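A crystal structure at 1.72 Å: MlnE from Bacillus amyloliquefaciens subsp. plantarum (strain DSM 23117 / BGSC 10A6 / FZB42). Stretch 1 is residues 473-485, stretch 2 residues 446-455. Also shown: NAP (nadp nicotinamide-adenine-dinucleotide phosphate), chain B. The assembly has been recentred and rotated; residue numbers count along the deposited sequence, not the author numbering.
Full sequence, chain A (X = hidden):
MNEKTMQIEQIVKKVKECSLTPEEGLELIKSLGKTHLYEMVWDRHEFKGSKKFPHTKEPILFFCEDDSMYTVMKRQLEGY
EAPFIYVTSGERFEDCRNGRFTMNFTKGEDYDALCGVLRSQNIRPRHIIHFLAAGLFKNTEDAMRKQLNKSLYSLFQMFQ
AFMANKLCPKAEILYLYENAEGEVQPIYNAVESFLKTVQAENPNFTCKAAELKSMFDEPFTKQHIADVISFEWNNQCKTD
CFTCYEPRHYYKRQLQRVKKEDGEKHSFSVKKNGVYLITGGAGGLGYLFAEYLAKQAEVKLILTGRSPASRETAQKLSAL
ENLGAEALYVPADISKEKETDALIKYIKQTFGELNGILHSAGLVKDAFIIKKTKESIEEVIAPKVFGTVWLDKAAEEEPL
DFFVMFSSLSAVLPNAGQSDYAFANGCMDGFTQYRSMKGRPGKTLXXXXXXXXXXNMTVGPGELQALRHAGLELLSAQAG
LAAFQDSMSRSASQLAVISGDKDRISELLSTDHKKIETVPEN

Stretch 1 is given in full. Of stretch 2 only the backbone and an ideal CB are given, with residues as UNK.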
# COMPACT_ATOMS: atom_id res chain seq x y z
N GLU A 473 -21.61 4.78 -0.79
CA GLU A 473 -22.46 3.79 -1.39
C GLU A 473 -21.57 2.74 -1.98
O GLU A 473 -20.44 3.02 -2.33
CB GLU A 473 -23.27 4.42 -2.52
CG GLU A 473 -24.38 5.32 -2.00
CD GLU A 473 -25.14 6.03 -3.11
OE1 GLU A 473 -25.57 5.37 -4.10
OE2 GLU A 473 -25.29 7.27 -3.00
N LEU A 474 -22.10 1.54 -2.16
CA LEU A 474 -21.40 0.51 -2.84
C LEU A 474 -21.21 0.91 -4.31
O LEU A 474 -22.02 1.63 -4.89
CB LEU A 474 -22.15 -0.82 -2.75
CG LEU A 474 -22.25 -1.52 -1.40
CD1 LEU A 474 -23.24 -2.68 -1.48
CD2 LEU A 474 -20.92 -2.04 -0.93
N LEU A 475 -20.10 0.47 -4.88
CA LEU A 475 -19.82 0.70 -6.28
C LEU A 475 -20.49 -0.41 -7.11
O LEU A 475 -20.19 -1.57 -6.94
CB LEU A 475 -18.29 0.69 -6.50
CG LEU A 475 -17.73 0.91 -7.91
CD1 LEU A 475 -18.07 2.28 -8.41
CD2 LEU A 475 -16.20 0.71 -7.92
N SER A 476 -21.36 -0.05 -8.04
CA SER A 476 -22.02 -1.07 -8.85
C SER A 476 -21.06 -1.56 -9.90
O SER A 476 -20.12 -0.85 -10.28
CB SER A 476 -23.27 -0.45 -9.54
OG SER A 476 -22.96 0.46 -10.59
N ALA A 477 -21.31 -2.77 -10.41
CA ALA A 477 -20.51 -3.37 -11.47
C ALA A 477 -20.25 -2.43 -12.64
O ALA A 477 -19.11 -2.29 -13.09
CB ALA A 477 -21.18 -4.64 -11.98
N GLN A 478 -21.29 -1.82 -13.17
CA GLN A 478 -21.13 -0.93 -14.30
C GLN A 478 -20.37 0.35 -13.99
O GLN A 478 -19.61 0.82 -14.79
CB GLN A 478 -22.51 -0.57 -14.91
CG GLN A 478 -23.09 -1.76 -15.69
CD GLN A 478 -22.19 -2.15 -16.85
OE1 GLN A 478 -21.83 -1.31 -17.68
NE2 GLN A 478 -21.78 -3.40 -16.89
N ALA A 479 -20.68 0.96 -12.87
CA ALA A 479 -19.97 2.13 -12.45
C ALA A 479 -18.44 1.86 -12.31
O ALA A 479 -17.64 2.73 -12.64
CB ALA A 479 -20.55 2.55 -11.14
N GLY A 480 -18.10 0.68 -11.80
CA GLY A 480 -16.73 0.27 -11.51
C GLY A 480 -16.01 -0.02 -12.81
O GLY A 480 -14.90 0.42 -13.03
N LEU A 481 -16.69 -0.73 -13.73
CA LEU A 481 -16.13 -0.93 -15.06
C LEU A 481 -15.88 0.35 -15.77
O LEU A 481 -14.82 0.52 -16.40
CB LEU A 481 -17.01 -1.79 -15.95
CG LEU A 481 -17.04 -3.19 -15.45
CD1 LEU A 481 -18.19 -3.95 -16.12
CD2 LEU A 481 -15.70 -3.91 -15.60
N ALA A 482 -16.79 1.29 -15.65
CA ALA A 482 -16.58 2.55 -16.31
C ALA A 482 -15.45 3.40 -15.64
O ALA A 482 -14.82 4.21 -16.31
CB ALA A 482 -17.85 3.35 -16.30
N ALA A 483 -15.33 3.30 -14.31
CA ALA A 483 -14.26 4.01 -13.60
C ALA A 483 -12.90 3.47 -14.10
O ALA A 483 -11.97 4.23 -14.32
CB ALA A 483 -14.43 3.89 -12.11
N PHE A 484 -12.82 2.17 -14.32
CA PHE A 484 -11.64 1.55 -14.86
C PHE A 484 -11.36 2.09 -16.24
O PHE A 484 -10.25 2.52 -16.54
CB PHE A 484 -11.85 0.08 -14.95
CG PHE A 484 -10.82 -0.63 -15.77
CD1 PHE A 484 -9.60 -0.93 -15.23
CD2 PHE A 484 -11.07 -0.97 -17.11
CE1 PHE A 484 -8.65 -1.56 -15.95
CE2 PHE A 484 -10.10 -1.62 -17.83
CZ PHE A 484 -8.88 -1.89 -17.25
N GLN A 485 -12.40 2.07 -17.08
CA GLN A 485 -12.31 2.65 -18.42
C GLN A 485 -11.83 4.08 -18.40
O GLN A 485 -10.91 4.44 -19.14
CB GLN A 485 -13.71 2.52 -19.09
CG GLN A 485 -13.76 2.66 -20.58
CD GLN A 485 -12.90 1.66 -21.33
OE1 GLN A 485 -12.92 0.43 -21.10
NE2 GLN A 485 -12.15 2.19 -22.28
N UNK A 446 -2.23 1.71 -10.47
CA UNK A 446 -2.80 1.11 -9.31
C UNK A 446 -4.11 1.84 -9.07
O UNK A 446 -4.11 3.06 -8.97
CB UNK A 446 -1.86 1.18 -8.11
N UNK A 447 -5.21 1.06 -8.92
CA UNK A 447 -6.51 1.63 -8.64
C UNK A 447 -6.96 1.33 -7.20
O UNK A 447 -7.07 0.15 -6.85
CB UNK A 447 -7.54 1.10 -9.64
N UNK A 448 -7.18 2.36 -6.39
CA UNK A 448 -7.65 2.13 -5.05
C UNK A 448 -9.22 2.01 -5.10
O UNK A 448 -9.97 3.03 -5.02
CB UNK A 448 -7.19 3.26 -4.12
N UNK A 449 -9.65 0.78 -5.28
CA UNK A 449 -11.09 0.48 -5.30
C UNK A 449 -11.77 0.56 -3.92
O UNK A 449 -11.21 0.12 -2.93
CB UNK A 449 -11.30 -0.92 -5.88
N UNK A 450 -12.98 1.12 -3.87
CA UNK A 450 -13.82 0.99 -2.71
C UNK A 450 -14.55 -0.37 -2.75
O UNK A 450 -14.27 -1.21 -3.63
CB UNK A 450 -14.81 2.15 -2.64
N UNK A 451 -15.47 -0.58 -1.80
CA UNK A 451 -16.32 -1.81 -1.79
C UNK A 451 -17.27 -1.82 -2.96
O UNK A 451 -17.92 -0.79 -3.27
CB UNK A 451 -17.12 -1.92 -0.49
N UNK A 452 -17.26 -2.92 -3.65
CA UNK A 452 -18.12 -3.13 -4.79
C UNK A 452 -19.37 -3.96 -4.36
O UNK A 452 -19.30 -4.74 -3.44
CB UNK A 452 -17.35 -3.83 -5.91
N UNK A 453 -20.45 -3.73 -5.08
CA UNK A 453 -21.69 -4.54 -5.08
C UNK A 453 -21.57 -5.47 -6.31
O UNK A 453 -22.17 -5.22 -7.35
CB UNK A 453 -22.95 -3.67 -5.14
N UNK A 454 -20.69 -6.47 -6.21
CA UNK A 454 -20.36 -7.42 -7.31
C UNK A 454 -19.31 -8.45 -6.84
O UNK A 454 -18.46 -8.14 -5.99
CB UNK A 454 -19.84 -6.66 -8.53
N UNK A 455 -19.38 -9.66 -7.41
CA UNK A 455 -18.58 -10.81 -6.99
C UNK A 455 -19.46 -11.92 -6.46
O UNK A 455 -19.95 -11.83 -5.34
CB UNK A 455 -17.56 -10.40 -5.93
PA NAP B . -11.92 -12.64 -4.43
O1A NAP B . -13.22 -13.06 -5.16
O2A NAP B . -11.39 -13.36 -3.20
O5B NAP B . -10.80 -12.81 -5.57
C5B NAP B . -9.43 -12.73 -5.21
C4B NAP B . -8.82 -13.94 -5.87
O4B NAP B . -7.41 -13.94 -5.56
C3B NAP B . -9.36 -15.31 -5.36
O3B NAP B . -10.09 -15.97 -6.39
C2B NAP B . -8.09 -16.12 -5.03
O2B NAP B . -8.19 -17.43 -5.51
C1B NAP B . -6.97 -15.28 -5.69
N9A NAP B . -5.68 -15.37 -5.02
C8A NAP B . -5.39 -15.10 -3.69
N7A NAP B . -4.06 -15.35 -3.42
C5A NAP B . -3.49 -15.70 -4.59
C6A NAP B . -2.17 -16.10 -5.02
N6A NAP B . -1.16 -16.08 -4.08
N1A NAP B . -1.99 -16.50 -6.36
C2A NAP B . -3.02 -16.48 -7.22
N3A NAP B . -4.29 -16.12 -6.89
C4A NAP B . -4.57 -15.75 -5.63
O3 NAP B . -11.96 -11.05 -4.07
PN NAP B . -12.55 -9.85 -5.00
O1N NAP B . -13.72 -9.18 -4.30
O2N NAP B . -12.55 -10.39 -6.41
O5D NAP B . -11.41 -8.71 -5.02
C5D NAP B . -10.34 -8.91 -5.99
C4D NAP B . -9.22 -7.87 -5.84
O4D NAP B . -9.72 -6.54 -5.79
C3D NAP B . -8.50 -8.11 -4.50
O3D NAP B . -7.10 -8.00 -4.72
C2D NAP B . -9.03 -7.04 -3.57
O2D NAP B . -8.09 -6.69 -2.52
C1D NAP B . -9.41 -5.87 -4.53
N1N NAP B . -10.52 -5.07 -3.95
C2N NAP B . -11.82 -5.55 -3.93
C3N NAP B . -12.91 -4.85 -3.38
C7N NAP B . -14.35 -5.41 -3.38
O7N NAP B . -15.27 -4.79 -2.84
N7N NAP B . -14.69 -6.56 -3.99
C4N NAP B . -12.63 -3.60 -2.81
C5N NAP B . -11.31 -3.13 -2.79
C6N NAP B . -10.27 -3.87 -3.39
P2B NAP B . -7.35 -18.70 -4.89
O1X NAP B . -7.70 -18.85 -3.42
O2X NAP B . -7.77 -19.92 -5.78
O3X NAP B . -5.90 -18.35 -5.06

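Position 446 has nothing of stretch 1 within reach, so this contact sets no rule; Ser 446 has its OG hydrogen-bonded elsewhere in the structure. At 447, extended backbone angles suit any strand former, and CA-to-CB points toward stretch 1, yet the ideal CB finds nothing within 5.5 Å. Only a side chain with reach can touch the helix, and the nearby Phe 484 ring asks for an apolar one. Ile 447 answers, its CD1 lying 3.8 Å from Phe 484 CD1, at the edge of that ring. Position 448 is likewise undetermined; it is Asn 448, satisfied elsewhere.

At 449 the bond points sideways and the CB is remote, but Leu 475, Gly 480, Ala 483 and Phe 484 leave a mostly apolar space beyond it, with Gly 480 O on its wall. A long aliphatic or a large aromatic could enter. Trp 449 does, at chi1 m: its CE3 meets Leu 475 CD2 at 3.8 Å, its CH2 comes 3.4 Å from Gly 480 O, and Phe 484 CB and Ala 483 CB sit at the ring edge.

At 450 CA-to-CB points toward stretch 1, the ideal CB 5.4 Å from Leu 475 CB; a compact apolar group fits, and phi of -82° permits proline. Pro 450 places CD 3.9 Å from Leu 475 CD2.

At 451 the backbone does the fixed work, its O accepting from Leu 475 N at 3.0 Å, while the CB points sideways, 3.8 Å from Leu 474 CD2. Many apolar residues would do; Leu 451 packs its CB there.

Position 452 pairs in parallel with Leu 475, both side chains on one face of the sheet. The space beside Leu 475 would take a long aliphatic or an aromatic; only a long side chain would reach Gly 480 CA, 7.0 Å from the ideal CB. Trp 452 does: CH2 reaches 3.4 Å from Gly 480 CA, where a CB on that glycine would clash, and Leu 475 CD2 lies over the ring face, 3.7 Å from CE2. Trp 452 N also donates to NAP O7N at 2.8 Å.

At 453 the CB turns to the other face, near Leu 474 CD1, with no charged partner evident; polar or apolar residues could serve. Asp 453 lays its CB 3.7 Å from Leu 474 CB, and its N donates to Leu 475 O at 2.9 Å. The O of water 2 donates to Asp 453 O (2.6 Å) and accepts from Ala 477 N (2.9 Å).

At 454 CA-to-CB points toward stretch 1, the ideal CB 4.2 Å from Ala 477 CB, so a small apolar group suits: Ala 454. At 455 a CB would jam against the preceding carbonyl O, which calls for glycine; it is Gly 455.

Stretch 2 446-455: SINWPLWDAG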
# COMPACT_ATOMS: atom_id res chain seq x y z
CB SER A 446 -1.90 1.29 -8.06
OG SER A 446 -2.44 0.56 -6.92
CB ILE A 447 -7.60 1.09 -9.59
CG1 ILE A 447 -7.22 1.35 -11.03
CG2 ILE A 447 -8.95 1.70 -9.23
CD1 ILE A 447 -8.08 0.62 -12.08
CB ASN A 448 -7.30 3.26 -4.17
CG ASN A 448 -5.78 3.49 -4.05
OD1 ASN A 448 -5.27 4.41 -4.65
ND2 ASN A 448 -5.11 2.70 -3.23
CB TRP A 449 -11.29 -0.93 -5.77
CG TRP A 449 -10.93 -1.23 -7.16
CD1 TRP A 449 -10.00 -2.17 -7.57
CD2 TRP A 449 -11.47 -0.67 -8.36
NE1 TRP A 449 -9.95 -2.20 -8.91
CE2 TRP A 449 -10.85 -1.30 -9.43
CE3 TRP A 449 -12.46 0.29 -8.63
CZ2 TRP A 449 -11.18 -1.04 -10.79
CZ3 TRP A 449 -12.83 0.53 -9.99
CH2 TRP A 449 -12.14 -0.08 -11.05
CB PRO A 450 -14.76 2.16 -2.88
CG PRO A 450 -15.05 2.08 -4.34
CD PRO A 450 -13.77 1.60 -5.00
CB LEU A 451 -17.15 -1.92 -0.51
CG LEU A 451 -16.35 -2.43 0.65
CD1 LEU A 451 -17.20 -2.28 1.93
CD2 LEU A 451 -15.93 -3.88 0.38
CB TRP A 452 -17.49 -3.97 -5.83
CG TRP A 452 -16.37 -3.40 -6.59
CD1 TRP A 452 -15.18 -3.00 -6.08
CD2 TRP A 452 -16.29 -3.26 -8.00
NE1 TRP A 452 -14.36 -2.57 -7.10
CE2 TRP A 452 -15.00 -2.76 -8.30
CE3 TRP A 452 -17.17 -3.53 -9.06
CZ2 TRP A 452 -14.58 -2.50 -9.60
CZ3 TRP A 452 -16.75 -3.29 -10.36
CH2 TRP A 452 -15.46 -2.78 -10.63
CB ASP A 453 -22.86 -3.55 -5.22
CG ASP A 453 -24.22 -4.19 -5.15
OD1 ASP A 453 -24.34 -5.29 -4.58
OD2 ASP A 453 -25.16 -3.54 -5.64
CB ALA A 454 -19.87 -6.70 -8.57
O HOH W 1 -18.11 1.71 -1.79
O HOH W 2 -23.58 -4.04 -9.24
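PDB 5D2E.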